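Local coordinates for fibronectin-binding protein (Streptococcus pyogenes, PDB 5A0L) that acts as a streptococcal surface adhesin that binds fibronectin, its N-terminal domain carrying an internal thioester that mediates covalent attachment to the host, at residues P18-S24 with N34-L39. Residues are numbered along the deposited sequence; the frame is centred on the assembly and turned at random.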
# COMPACT_ATOMS: atom_id res chain seq x y z
N PRO A 18 -15.28 -11.59 5.14
CA PRO A 18 -16.41 -10.66 5.22
C PRO A 18 -16.10 -9.21 4.83
O PRO A 18 -17.04 -8.42 4.70
CB PRO A 18 -16.78 -10.75 6.70
CG PRO A 18 -15.44 -10.91 7.38
CD PRO A 18 -14.69 -11.86 6.46
N TRP A 19 -14.82 -8.85 4.68
CA TRP A 19 -14.45 -7.46 4.37
C TRP A 19 -14.59 -7.19 2.89
O TRP A 19 -14.15 -8.00 2.07
CB TRP A 19 -12.98 -7.21 4.81
CG TRP A 19 -12.82 -7.15 6.29
CD1 TRP A 19 -12.73 -8.20 7.15
CD2 TRP A 19 -12.77 -5.97 7.12
NE1 TRP A 19 -12.64 -7.76 8.46
CE2 TRP A 19 -12.66 -6.39 8.46
CE3 TRP A 19 -12.78 -4.59 6.85
CZ2 TRP A 19 -12.58 -5.48 9.52
CZ3 TRP A 19 -12.68 -3.72 7.89
CH2 TRP A 19 -12.63 -4.16 9.20
N TYR A 20 -15.19 -6.05 2.55
CA TYR A 20 -15.26 -5.58 1.17
C TYR A 20 -14.03 -4.72 0.88
O TYR A 20 -13.75 -3.79 1.64
CB TYR A 20 -16.55 -4.78 1.00
CG TYR A 20 -16.84 -4.20 -0.36
CD1 TYR A 20 -16.56 -4.86 -1.53
CD2 TYR A 20 -17.40 -2.94 -0.47
CE1 TYR A 20 -16.84 -4.31 -2.77
CE2 TYR A 20 -17.69 -2.37 -1.68
CZ TYR A 20 -17.39 -3.02 -2.84
OH TYR A 20 -17.67 -2.46 -4.07
N GLY A 21 -13.31 -5.05 -0.19
CA GLY A 21 -12.19 -4.29 -0.66
C GLY A 21 -12.49 -3.71 -2.01
O GLY A 21 -12.98 -4.43 -2.89
N TYR A 22 -12.13 -2.45 -2.23
CA TYR A 22 -12.59 -1.75 -3.40
C TYR A 22 -11.67 -0.60 -3.76
O TYR A 22 -10.95 -0.05 -2.90
CB TYR A 22 -14.03 -1.17 -3.21
CG TYR A 22 -14.25 -0.47 -1.88
CD1 TYR A 22 -14.56 -1.19 -0.74
CD2 TYR A 22 -14.19 0.93 -1.77
CE1 TYR A 22 -14.80 -0.58 0.48
CE2 TYR A 22 -14.45 1.54 -0.55
CZ TYR A 22 -14.75 0.79 0.57
OH TYR A 22 -15.01 1.35 1.81
N ASP A 23 -11.67 -0.24 -5.04
CA ASP A 23 -10.91 0.92 -5.51
C ASP A 23 -11.85 2.13 -5.51
O ASP A 23 -12.79 2.15 -6.29
CB ASP A 23 -10.35 0.67 -6.89
CG ASP A 23 -9.44 1.77 -7.39
OD1 ASP A 23 -9.20 2.77 -6.68
OD2 ASP A 23 -8.96 1.63 -8.54
N SER A 24 -11.57 3.11 -4.64
CA SER A 24 -12.40 4.29 -4.48
C SER A 24 -12.02 5.40 -5.46
O SER A 24 -12.71 6.45 -5.49
CB SER A 24 -12.30 4.79 -3.04
OG SER A 24 -11.06 5.38 -2.75
N ASN A 34 -6.99 4.05 -5.31
CA ASN A 34 -7.14 4.47 -3.92
C ASN A 34 -7.95 3.41 -3.22
O ASN A 34 -9.18 3.44 -3.15
CB ASN A 34 -7.78 5.86 -3.84
CG ASN A 34 -7.77 6.40 -2.44
OD1 ASN A 34 -7.51 5.67 -1.48
ND2 ASN A 34 -8.02 7.68 -2.31
N LEU A 35 -7.24 2.38 -2.77
CA LEU A 35 -7.89 1.19 -2.24
C LEU A 35 -8.34 1.36 -0.81
O LEU A 35 -7.62 1.95 0.02
CB LEU A 35 -6.96 -0.04 -2.32
CG LEU A 35 -6.40 -0.31 -3.72
CD1 LEU A 35 -5.55 -1.58 -3.69
CD2 LEU A 35 -7.49 -0.40 -4.78
N LYS A 36 -9.51 0.82 -0.51
CA LYS A 36 -10.12 0.82 0.81
C LYS A 36 -10.67 -0.53 1.16
O LYS A 36 -11.00 -1.32 0.26
CB LYS A 36 -11.29 1.84 0.91
CG LYS A 36 -11.02 3.23 0.36
CD LYS A 36 -10.06 4.07 1.20
CE LYS A 36 -10.06 5.51 0.67
NZ LYS A 36 -9.07 6.36 1.30
N VAL A 37 -10.82 -0.79 2.44
CA VAL A 37 -11.58 -1.92 2.94
C VAL A 37 -12.60 -1.44 3.98
O VAL A 37 -12.36 -0.50 4.75
CB VAL A 37 -10.69 -3.02 3.58
CG1 VAL A 37 -9.77 -3.63 2.53
CG2 VAL A 37 -9.87 -2.50 4.75
N ASN A 38 -13.74 -2.12 4.02
CA ASN A 38 -14.70 -1.90 5.10
C ASN A 38 -15.48 -3.17 5.41
O ASN A 38 -15.35 -4.18 4.68
CB ASN A 38 -15.58 -0.63 4.90
CG ASN A 38 -16.83 -0.86 4.10
OD1 ASN A 38 -16.88 -1.73 3.22
ND2 ASN A 38 -17.84 -0.01 4.34
N LEU A 39 -16.27 -3.15 6.47
CA LEU A 39 -16.92 -4.33 6.98
C LEU A 39 -18.41 -4.00 7.16
O LEU A 39 -18.79 -3.27 8.07
CB LEU A 39 -16.32 -4.77 8.31
CG LEU A 39 -16.91 -6.02 8.93
CD1 LEU A 39 -16.67 -7.23 8.06
CD2 LEU A 39 -16.32 -6.24 10.32
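Strands 19-23 and 35-39 run antiparallel, their axes 159° apart, as a beta hairpin, with Tyr20 opposite Asn38 and Tyr22 opposite Lys36 as hydrogen-bonded pairs. The hairpin belongs to the closed antiparallel barrel of this thioester domain: strand 35-39 is flanked on its other edge by strand 45-49, while Gly21 bonds through its backbone to Asn66. Trp19, Val37 and Leu35 share one face of the sheet. The indole of Trp19 swings across to the partner strand, because CG stands anti to its carbonyl carbon, CE3 lying 3.4 Å from Asn38 C, and Leu39 CB sits squarely over the six-membered ring, 3.6 Å from its centroid, in a CH-pi contact. Leu39 CD1 reaches past to Pro18 CB (3.8 Å). On the other face, Tyr22 lays its ring across the neighbouring strand; its CG lies between backbone N and carbonyl carbon (chi1 45°). One ring face covers Lys36 O, CE2 touches Lys36 CB at 3.5 Å, and Asn38 OD1 meets the ring edge at CE1, the amide standing 82° from the ring plane. The Tyr22 hydroxyl bonds to Glu44, and Asn38 ND2 to the carbonyls of Pro8 and Ser42. At the loop end, Asp23 OD1 accepts the N-H of Asn34 (2.9 Å) from above the carboxylate plane, and also bonds to Tyr25 N; a zinc ion lies about 5 Å from this side chain. Asn34 O is gripped twice by Ser24, from opposite faces of its carbonyl plane: by the backbone N at 2.8 Å and by OG at 2.7 Å.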